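Local structure of putative phosphosugar isomerases (Salmonella typhimurium LT2, 3FKJ) at residues Lys85-Asn90 with Lys115-Ile120; Arg203-Trp208 with Asn325-Thr330; Met217-Ser222 with Gly271-Leu276; Leu122-Asp127 with Tyr140-Tyr145. The protein probably binds phosphorylated carbohydrate derivatives and may isomerise them, as a putative phosphosugar isomerase of the SIS family whose substrate is not established. All blocks are in the same frame, centred on the assembly; numbering follows the deposited sequence.

Contact 1: Lys85-Asn90 with Lys115-Ile120; sequences KALGKN and KGAATI
Lys115 meets Leu87 through the root of its side chain: Leu87 CD2 sits 3.7 Å from Lys115 CB, and Lys115 CG comes equally near that methyl. The two side chains cross at about a right angle, and the bend of the lysine chain at chi2 carries its ammonium end away from the leucine. A Leu87 chi1 of -175° swings CG toward the second segment, where CD2 faces Lys115 and CD1 faces Ala117. The carbonyl of Lys115 supplies the next link, a CA-H...O contact in which Gly88 CA lies 3.4 Å from Lys115 O, with 150° at the hydrogen. Gly116 leaves the helix with positive phi in a Schellman motif; its carbonyl then receives Lys89 CA at 3.5 Å from Gly116 O, again fairly straight (155°). At Ala117 the direction of donation reverses, Ala117 CA standing 3.3 Å from Gly88 O in a more bent contact. Its methyl closes the apolar patch, with Ala117 CB 3.8 Å from Leu87 CD1. No conventional hydrogen bond joins the two segments, so the attachment rests on apolar packing and these weak carbon donors. From Ala118 onward the chain turns to strand 91-97, with Ala118 bonded through its backbone to Ser91 and Val93, while Ile120 packs on helix 22-35. The arrangement is that of a beta-alpha-beta crossover: the end of helix 103-115 meets the loop entering strand 91-97 just before strand 118-123 begins, parallel to it, in an alpha/beta sandwich of the SIS type.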
# COMPACT_ATOMS: atom_id res chain seq x y z
N LYS A 85 6.46 -17.40 -4.52
CA LYS A 85 7.35 -18.55 -4.52
C LYS A 85 8.38 -18.43 -3.43
O LYS A 85 8.95 -19.42 -3.04
CB LYS A 85 8.02 -18.72 -5.88
CG LYS A 85 7.05 -19.24 -6.92
CD LYS A 85 7.73 -19.47 -8.25
CE LYS A 85 6.72 -20.03 -9.24
NZ LYS A 85 7.29 -20.24 -10.61
N ALA A 86 8.61 -17.23 -2.90
CA ALA A 86 9.57 -17.04 -1.80
C ALA A 86 9.09 -17.61 -0.48
O ALA A 86 9.89 -17.74 0.43
CB ALA A 86 9.91 -15.58 -1.62
N LEU A 87 7.79 -17.92 -0.35
CA LEU A 87 7.29 -18.50 0.90
C LEU A 87 7.78 -19.95 1.12
O LEU A 87 7.65 -20.80 0.24
CB LEU A 87 5.75 -18.45 0.93
CG LEU A 87 5.06 -18.92 2.22
CD1 LEU A 87 5.23 -17.91 3.37
CD2 LEU A 87 3.58 -19.16 1.92
N GLY A 88 8.33 -20.22 2.30
CA GLY A 88 8.79 -21.57 2.60
C GLY A 88 9.30 -21.77 4.02
O GLY A 88 8.90 -21.06 4.94
N LYS A 89 10.19 -22.75 4.15
CA LYS A 89 10.67 -23.29 5.43
C LYS A 89 11.15 -22.26 6.41
O LYS A 89 10.90 -22.40 7.60
CB LYS A 89 11.84 -24.22 5.19
CG LYS A 89 11.52 -25.69 5.07
CD LYS A 89 12.75 -26.47 4.55
CE LYS A 89 14.10 -25.93 5.10
NZ LYS A 89 15.24 -26.89 4.94
N ASN A 90 11.86 -21.26 5.89
CA ASN A 90 12.46 -20.18 6.70
C ASN A 90 11.71 -18.84 6.64
O ASN A 90 12.28 -17.76 6.85
CB ASN A 90 13.92 -20.01 6.27
CG ASN A 90 14.75 -21.27 6.54
OD1 ASN A 90 14.73 -21.83 7.65
ND2 ASN A 90 15.45 -21.73 5.52
N LYS A 115 3.23 -24.70 2.92
CA LYS A 115 4.49 -24.28 2.31
C LYS A 115 5.69 -24.46 3.24
O LYS A 115 6.85 -24.37 2.80
CB LYS A 115 4.38 -22.80 1.90
CG LYS A 115 4.27 -22.51 0.41
CD LYS A 115 3.24 -23.29 -0.35
CE LYS A 115 3.42 -22.97 -1.83
NZ LYS A 115 2.40 -23.55 -2.76
N GLY A 116 5.44 -24.73 4.51
CA GLY A 116 6.49 -24.97 5.50
C GLY A 116 6.83 -23.76 6.37
O GLY A 116 7.74 -23.83 7.18
N ALA A 117 6.10 -22.67 6.21
CA ALA A 117 6.30 -21.45 7.00
C ALA A 117 5.79 -21.65 8.43
O ALA A 117 4.83 -22.42 8.64
CB ALA A 117 5.59 -20.26 6.36
N ALA A 118 6.44 -21.01 9.40
CA ALA A 118 5.85 -20.85 10.72
C ALA A 118 4.73 -19.84 10.63
O ALA A 118 4.86 -18.80 9.95
CB ALA A 118 6.86 -20.43 11.76
N THR A 119 3.63 -20.13 11.32
CA THR A 119 2.48 -19.24 11.36
C THR A 119 2.25 -18.71 12.80
O THR A 119 2.29 -19.47 13.73
CB THR A 119 1.20 -19.94 10.82
OG1 THR A 119 1.01 -21.17 11.52
CG2 THR A 119 1.31 -20.21 9.35
N ILE A 120 2.07 -17.40 12.94
CA ILE A 120 1.67 -16.78 14.22
C ILE A 120 0.29 -16.17 13.99
O ILE A 120 0.12 -15.30 13.10
CB ILE A 120 2.65 -15.68 14.71
CG1 ILE A 120 4.10 -16.20 14.83
CG2 ILE A 120 2.18 -15.07 16.03
CD1 ILE A 120 5.13 -15.10 15.11

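Contact 2: Arg203-Trp208 with Asn325-Thr330; sequences RFAAEW and NLALAT
Leu328 packs against Phe204, Ala205 and Trp208 where two helices meet beside the four-stranded parallel sheet of an alpha/beta sandwich. The short axes of helices 203-208 and 325-330 approach to 7.9 Å with a signed crossing angle of -39°, and small residues face each other between them, Ala205 CB lying 3.7 Å from Ala327 CB. Along the leucine, CB comes first: Leu328 CB is 4.0 Å from Phe204 CE2, lying oblique to the ring. A chi1 of -175° sets CG beside the carbonyl carbon, and the branch extends toward helix 203-208. Both methyls, Leu328 CD1 and CD2, lie 4.1 Å from Phe204 CE2; CD1 in addition reaches the helix surface, 4.0 Å from Ala205 CA, and comes 4.2 Å from Trp208 CB. Phe204 and Trp208 also lean on each other and on Ile265 of strand 263-268, which ties the leucine's surroundings to the sheet. No hydrogen bond crosses this buried, apolar contact. On another side of helix 203-208, Arg203 grips Glu207 side-on, NE and NH1 both reaching one oxygen from the same face of the carboxylate, with Arg203 NE 3.0 Å from Glu207 OE1.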
# COMPACT_ATOMS: atom_id res chain seq x y z
N ARG A 203 -15.61 19.38 18.88
CA ARG A 203 -15.66 20.52 17.99
C ARG A 203 -15.56 20.00 16.52
O ARG A 203 -16.28 20.46 15.60
CB ARG A 203 -14.55 21.47 18.48
CG ARG A 203 -14.28 22.72 17.70
CD ARG A 203 -12.93 22.64 16.97
NE ARG A 203 -13.11 22.26 15.57
CZ ARG A 203 -12.54 21.23 14.94
NH1 ARG A 203 -12.86 21.04 13.66
NH2 ARG A 203 -11.66 20.40 15.53
N PHE A 204 -14.70 19.00 16.34
CA PHE A 204 -14.59 18.23 15.10
C PHE A 204 -15.92 17.58 14.66
O PHE A 204 -16.38 17.79 13.51
CB PHE A 204 -13.51 17.16 15.29
CG PHE A 204 -13.46 16.13 14.20
CD1 PHE A 204 -12.79 16.39 13.01
CD2 PHE A 204 -14.08 14.91 14.35
CE1 PHE A 204 -12.75 15.46 12.03
CE2 PHE A 204 -14.02 13.95 13.35
CZ PHE A 204 -13.36 14.22 12.20
N ALA A 205 -16.51 16.79 15.56
CA ALA A 205 -17.81 16.15 15.32
C ALA A 205 -18.85 17.16 14.85
O ALA A 205 -19.46 16.97 13.80
CB ALA A 205 -18.27 15.45 16.56
N ALA A 206 -19.03 18.26 15.59
CA ALA A 206 -20.02 19.29 15.23
C ALA A 206 -19.72 19.91 13.86
O ALA A 206 -20.63 20.17 13.07
CB ALA A 206 -20.13 20.37 16.30
N GLU A 207 -18.44 20.14 13.55
CA GLU A 207 -18.09 20.83 12.30
C GLU A 207 -17.95 19.93 11.07
O GLU A 207 -18.03 20.42 9.94
CB GLU A 207 -16.83 21.68 12.50
CG GLU A 207 -17.17 22.95 13.27
CD GLU A 207 -15.99 23.55 14.01
OE1 GLU A 207 -14.87 23.52 13.45
OE2 GLU A 207 -16.19 24.06 15.14
N TRP A 208 -17.79 18.62 11.29
CA TRP A 208 -17.51 17.67 10.18
C TRP A 208 -18.65 16.71 9.91
O TRP A 208 -18.60 15.94 8.96
CB TRP A 208 -16.25 16.86 10.50
CG TRP A 208 -14.97 17.65 10.36
CD1 TRP A 208 -14.59 18.77 11.07
CD2 TRP A 208 -13.88 17.35 9.48
NE1 TRP A 208 -13.34 19.17 10.69
CE2 TRP A 208 -12.88 18.33 9.72
CE3 TRP A 208 -13.65 16.35 8.54
CZ2 TRP A 208 -11.67 18.34 9.00
CZ3 TRP A 208 -12.43 16.37 7.83
CH2 TRP A 208 -11.47 17.34 8.07
N ASN A 325 -13.69 9.46 16.55
CA ASN A 325 -14.67 8.56 15.94
C ASN A 325 -16.00 8.44 16.68
O ASN A 325 -17.05 8.38 16.04
CB ASN A 325 -14.11 7.17 15.72
CG ASN A 325 -12.91 7.16 14.82
OD1 ASN A 325 -12.64 8.14 14.14
ND2 ASN A 325 -12.16 6.07 14.83
N LEU A 326 -15.94 8.37 18.01
CA LEU A 326 -17.16 8.37 18.82
C LEU A 326 -17.86 9.73 18.75
O LEU A 326 -19.07 9.82 18.54
CB LEU A 326 -16.84 8.02 20.28
CG LEU A 326 -17.97 7.55 21.20
CD1 LEU A 326 -18.58 6.26 20.66
CD2 LEU A 326 -17.46 7.36 22.60
N ALA A 327 -17.10 10.80 18.93
CA ALA A 327 -17.66 12.15 18.81
C ALA A 327 -18.37 12.36 17.45
O ALA A 327 -19.46 12.93 17.40
CB ALA A 327 -16.58 13.19 19.02
N LEU A 328 -17.76 11.89 16.36
CA LEU A 328 -18.34 12.07 15.02
C LEU A 328 -19.59 11.23 14.86
O LEU A 328 -20.64 11.74 14.43
CB LEU A 328 -17.33 11.72 13.95
CG LEU A 328 -17.75 11.96 12.52
CD1 LEU A 328 -17.96 13.47 12.33
CD2 LEU A 328 -16.70 11.40 11.57
N ALA A 329 -19.48 9.96 15.26
CA ALA A 329 -20.61 9.02 15.18
C ALA A 329 -21.83 9.54 15.95
O ALA A 329 -22.95 9.41 15.49
CB ALA A 329 -20.20 7.61 15.66
N THR A 330 -21.62 10.13 17.12
CA THR A 330 -22.74 10.68 17.91
C THR A 330 -23.32 11.90 17.19
O THR A 330 -24.52 11.94 16.96
CB THR A 330 -22.31 11.02 19.35
OG1 THR A 330 -21.50 9.95 19.84
CG2 THR A 330 -23.53 11.20 20.28

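Contact 3: Met217-Ser222 with Gly271-Leu276; sequences MGSGPS and GRTRPL
Ser219 and Thr273 face each other, both side chains pointing across the contact, and their hydroxyls meet: Thr273 OG1 donates to Ser219 OG over 2.8 Å. Both oxygens lie between their own backbone N and carbonyl carbon (chi1 65° for Ser219, 72° for Thr273), which turns each toward the other. Ser219 OG is also hydrogen-bonded to Asp277 OD1, its stronger partner. If the serine proton goes to that carboxylate, the oxygen donates to Asp277 while accepting from Thr273, so its rotation would be fixed by two bonds. The remaining branch of the threonine rests on the backbone, with Thr273 CG2 3.7 Å from Gly220 CA. Gly220, at positive phi, has no side chain to interpose, and Thr273 OG1 stands 3.6 Å from Gly220 N without bonding to it. That N-H is taken instead by Glu78 of the second subunit. Pro221 and Thr273 slide past one another in opposite directions, Pro221 CD coming 3.9 Å from Thr273 OG1, while Leu276 CB approaches Ser219 OG to 4.2 Å. On the Thr273 side, a type I turn from Gly271 to Arg274 brings the chain into its helix, with Arg274 N 3.2 Å from Gly271 O. The two loops lie beyond the C-terminal ends of adjacent parallel strands, where SIS domains commonly place their sugar-phosphate sites; the geometry is consistent with such a site but does not prove it. Strands 213-218 and 263-268 lead into the contact, helix 274-286 starts from it, Tyr60 of helix 56-65 packs on Pro221 and Thr273, and Cys313 of helix 313-331 on Pro221.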
# COMPACT_ATOMS: atom_id res chain seq x y z
N MSE A 217 -4.69 11.30 5.64
CA MSE A 217 -3.29 11.50 5.25
C MSE A 217 -2.34 11.25 6.42
O MSE A 217 -2.68 11.44 7.59
CB MSE A 217 -3.13 12.93 4.68
CG MSE A 217 -1.76 13.24 4.06
SE MSE A 217 -1.65 15.05 3.28
CE MSE A 217 -3.25 15.02 2.28
N GLY A 218 -1.15 10.81 6.06
CA GLY A 218 -0.11 10.46 6.97
C GLY A 218 1.07 9.96 6.17
O GLY A 218 0.99 9.76 4.95
N SER A 219 2.18 9.76 6.88
CA SER A 219 3.40 9.25 6.28
C SER A 219 4.11 8.40 7.27
O SER A 219 3.76 8.39 8.44
CB SER A 219 4.32 10.41 5.86
OG SER A 219 4.77 11.14 7.00
N GLY A 220 5.17 7.74 6.82
CA GLY A 220 6.00 6.94 7.74
C GLY A 220 5.23 6.04 8.67
O GLY A 220 4.44 5.22 8.20
N PRO A 221 5.43 6.18 10.00
CA PRO A 221 4.84 5.22 10.91
C PRO A 221 3.31 5.37 11.04
O PRO A 221 2.65 4.47 11.54
CB PRO A 221 5.50 5.59 12.26
CG PRO A 221 5.69 7.03 12.15
CD PRO A 221 6.13 7.25 10.73
N SER A 222 2.79 6.54 10.67
CA SER A 222 1.36 6.84 10.79
C SER A 222 0.49 6.49 9.55
O SER A 222 -0.73 6.68 9.60
CB SER A 222 1.17 8.32 11.09
OG SER A 222 1.84 8.76 12.25
N GLY A 271 9.49 12.50 14.28
CA GLY A 271 10.60 11.85 13.67
C GLY A 271 10.74 12.14 12.20
O GLY A 271 10.36 13.21 11.72
N ARG A 272 11.29 11.16 11.49
CA ARG A 272 11.93 11.44 10.18
C ARG A 272 11.02 11.91 9.03
O ARG A 272 11.48 12.73 8.20
CB ARG A 272 12.74 10.23 9.74
CG ARG A 272 13.99 10.05 10.60
CD ARG A 272 14.58 8.66 10.42
NE ARG A 272 13.70 7.60 10.88
CZ ARG A 272 13.91 6.29 10.68
NH1 ARG A 272 14.98 5.87 10.05
NH2 ARG A 272 13.06 5.38 11.13
N THR A 273 9.77 11.45 9.00
CA THR A 273 8.85 11.80 7.91
C THR A 273 8.02 13.06 8.19
O THR A 273 7.29 13.55 7.32
CB THR A 273 7.96 10.58 7.49
OG1 THR A 273 6.98 10.32 8.52
CG2 THR A 273 8.85 9.33 7.31
N ARG A 274 8.18 13.64 9.37
CA ARG A 274 7.46 14.87 9.71
C ARG A 274 7.52 15.97 8.66
O ARG A 274 6.50 16.62 8.38
CB ARG A 274 7.97 15.41 11.04
CG ARG A 274 7.13 16.48 11.66
CD ARG A 274 7.61 16.72 13.05
NE ARG A 274 6.85 17.79 13.68
CZ ARG A 274 5.66 17.65 14.26
NH1 ARG A 274 5.06 16.48 14.34
NH2 ARG A 274 5.06 18.73 14.76
N PRO A 275 8.70 16.23 8.07
CA PRO A 275 8.73 17.26 7.02
C PRO A 275 7.81 16.99 5.81
O PRO A 275 7.37 17.94 5.16
CB PRO A 275 10.21 17.26 6.59
CG PRO A 275 10.94 16.77 7.82
CD PRO A 275 10.05 15.69 8.34
N LEU A 276 7.54 15.71 5.54
CA LEU A 276 6.55 15.35 4.53
C LEU A 276 5.19 15.90 4.91
O LEU A 276 4.50 16.52 4.08
CB LEU A 276 6.47 13.84 4.31
CG LEU A 276 7.52 13.24 3.39
CD1 LEU A 276 8.90 13.31 4.03
CD2 LEU A 276 7.13 11.78 3.04

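Contact 4: Leu122-Asp127 with Tyr140-Tyr145; sequences LVYQPD and YQWARY
Tyr140 and Tyr124 bury about 109 and 102 Å² in this contact, and Trp142 adds 50 Å². Tyr140 folds its ring back over the end of strand 118-123: with CG between its own N and carbonyl carbon (chi1 58°), one ring face lies against the Val123-Tyr124 peptide, and Tyr140 CD2 comes 3.3 Å from Val123 O. That same oxygen is held by the amide, accepting the backbone bond from Tyr140 N at 3.0 Å, while the ring merely packs over it. Tyr124 CB extends the peptide's cover of this face, 3.7 Å from Tyr140 CE1, whereas Leu122 CB comes up at the rim, 3.8 Å from Tyr140 CD2. The Tyr140 hydroxyl bonds to Gln98 OE1 from the adjoining strand's loop. Tyr124 in turn offers a ring face to Trp142, whose six-membered ring arrives edge first: an edge-to-face (T-shaped) pair, with centroids 5.2 Å apart and planes at 70°. The closest atoms are Tyr124 CZ and Trp142 CE3, at 3.6 Å. Across the segments, then, a single hydrogen bond sets the backbone, and packing of Tyr140, Tyr124 and Trp142 accounts for most of the buried surface, which implies an attachment that is mainly aromatic.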
# COMPACT_ATOMS: atom_id res chain seq x y z
N LEU A 122 -2.83 -13.99 15.47
CA LEU A 122 -3.40 -13.04 16.46
C LEU A 122 -4.94 -13.12 16.40
O LEU A 122 -5.55 -12.92 15.32
CB LEU A 122 -2.92 -11.61 16.17
CG LEU A 122 -1.50 -11.14 16.49
CD1 LEU A 122 -0.44 -11.97 15.78
CD2 LEU A 122 -1.38 -9.70 16.04
N VAL A 123 -5.56 -13.43 17.53
CA VAL A 123 -7.03 -13.56 17.60
C VAL A 123 -7.54 -12.81 18.82
O VAL A 123 -6.81 -12.60 19.78
CB VAL A 123 -7.52 -15.05 17.69
CG1 VAL A 123 -7.01 -15.87 16.51
CG2 VAL A 123 -7.13 -15.70 19.03
N TYR A 124 -8.78 -12.36 18.76
CA TYR A 124 -9.45 -11.83 19.95
C TYR A 124 -10.21 -12.98 20.64
O TYR A 124 -10.16 -13.14 21.86
CB TYR A 124 -10.38 -10.67 19.59
CG TYR A 124 -11.23 -10.21 20.75
CD1 TYR A 124 -10.64 -9.68 21.90
CD2 TYR A 124 -12.61 -10.30 20.71
CE1 TYR A 124 -11.40 -9.25 22.96
CE2 TYR A 124 -13.39 -9.88 21.78
CZ TYR A 124 -12.78 -9.35 22.91
OH TYR A 124 -13.54 -8.92 23.98
N GLN A 125 -10.90 -13.78 19.82
CA GLN A 125 -11.66 -14.94 20.25
C GLN A 125 -10.82 -16.20 20.09
O GLN A 125 -10.46 -16.54 18.97
CB GLN A 125 -12.90 -15.08 19.37
CG GLN A 125 -13.95 -13.99 19.55
CD GLN A 125 -14.90 -14.29 20.72
OE1 GLN A 125 -14.85 -15.38 21.33
NE2 GLN A 125 -15.76 -13.32 21.04
N PRO A 126 -10.53 -16.92 21.21
CA PRO A 126 -9.82 -18.20 21.15
C PRO A 126 -10.68 -19.35 20.58
O PRO A 126 -11.90 -19.21 20.45
CB PRO A 126 -9.46 -18.46 22.60
CG PRO A 126 -10.46 -17.73 23.38
CD PRO A 126 -10.87 -16.55 22.60
N ASP A 127 -10.02 -20.45 20.23
CA ASP A 127 -10.66 -21.62 19.60
C ASP A 127 -11.39 -21.30 18.29
O ASP A 127 -12.28 -22.03 17.87
CB ASP A 127 -11.64 -22.31 20.57
CG ASP A 127 -10.96 -22.85 21.80
OD1 ASP A 127 -10.25 -22.08 22.48
OD2 ASP A 127 -11.15 -24.05 22.09
N TYR A 140 -4.91 -11.27 21.65
CA TYR A 140 -4.68 -9.86 21.91
C TYR A 140 -5.89 -9.35 22.65
O TYR A 140 -6.94 -9.98 22.65
CB TYR A 140 -4.43 -9.06 20.63
CG TYR A 140 -5.51 -9.10 19.58
CD1 TYR A 140 -6.65 -8.31 19.68
CD2 TYR A 140 -5.38 -9.89 18.45
CE1 TYR A 140 -7.62 -8.32 18.71
CE2 TYR A 140 -6.35 -9.91 17.46
CZ TYR A 140 -7.48 -9.13 17.60
OH TYR A 140 -8.45 -9.13 16.61
N GLN A 141 -5.74 -8.18 23.27
CA GLN A 141 -6.84 -7.54 23.95
C GLN A 141 -7.51 -6.45 23.12
O GLN A 141 -6.90 -5.80 22.26
CB GLN A 141 -6.34 -6.98 25.26
CG GLN A 141 -5.78 -8.08 26.13
CD GLN A 141 -6.04 -7.82 27.54
OE1 GLN A 141 -5.23 -7.19 28.19
NE2 GLN A 141 -7.20 -8.23 28.02
N TRP A 142 -8.80 -6.29 23.39
CA TRP A 142 -9.64 -5.37 22.67
C TRP A 142 -10.83 -4.97 23.55
O TRP A 142 -11.40 -5.79 24.22
CB TRP A 142 -10.15 -6.05 21.40
CG TRP A 142 -11.15 -5.23 20.66
CD1 TRP A 142 -10.90 -4.28 19.72
CD2 TRP A 142 -12.58 -5.29 20.82
NE1 TRP A 142 -12.09 -3.74 19.27
CE2 TRP A 142 -13.13 -4.34 19.92
CE3 TRP A 142 -13.45 -6.05 21.61
CZ2 TRP A 142 -14.52 -4.12 19.81
CZ3 TRP A 142 -14.83 -5.84 21.50
CH2 TRP A 142 -15.34 -4.88 20.61
N ALA A 143 -11.18 -3.69 23.52
CA ALA A 143 -12.48 -3.20 23.96
C ALA A 143 -12.98 -2.09 23.04
O ALA A 143 -12.19 -1.41 22.39
CB ALA A 143 -12.42 -2.69 25.38
N ARG A 144 -14.29 -1.89 23.05
CA ARG A 144 -14.94 -0.80 22.36
C ARG A 144 -14.96 0.50 23.18
O ARG A 144 -15.66 0.60 24.19
CB ARG A 144 -16.36 -1.22 22.02
CG ARG A 144 -17.16 -0.20 21.28
CD ARG A 144 -18.51 -0.79 20.93
NE ARG A 144 -18.34 -1.86 19.95
CZ ARG A 144 -19.14 -2.90 19.80
NH1 ARG A 144 -20.22 -3.05 20.57
NH2 ARG A 144 -18.86 -3.80 18.87
N TYR A 145 -14.20 1.49 22.71
CA TYR A 145 -14.12 2.82 23.31
C TYR A 145 -15.57 3.26 23.58
O TYR A 145 -16.43 3.14 22.70
CB TYR A 145 -13.37 3.82 22.39
CG TYR A 145 -13.14 5.16 23.04
CD1 TYR A 145 -12.13 5.35 24.01
CD2 TYR A 145 -13.99 6.24 22.76
CE1 TYR A 145 -11.97 6.60 24.66
CE2 TYR A 145 -13.85 7.47 23.42
CZ TYR A 145 -12.83 7.65 24.35
OH TYR A 145 -12.70 8.89 24.96

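In the fold
Contacts 1 and 4 come first along the chain and share strand 118-123 of the five-stranded sheet, one at its start and the other at its end, with centres 25 Å apart; all four segments lie within the SIS range. Contact 2, between helices flanking the four-stranded sheet, spans a loop that encloses contact 3, at that sheet's strand ends, their nearest atoms about 9 Å apart. The two halves meet directly where Leu326 CD2 of contact 2 lies 3.7 Å from Tyr145 CD2 of contact 4. Contacts 1 and 2, 44 Å apart between centres, fall on opposite sides of the chain's centre. The second subunit touches the five-stranded side at contact 1, the four-stranded at contact 3.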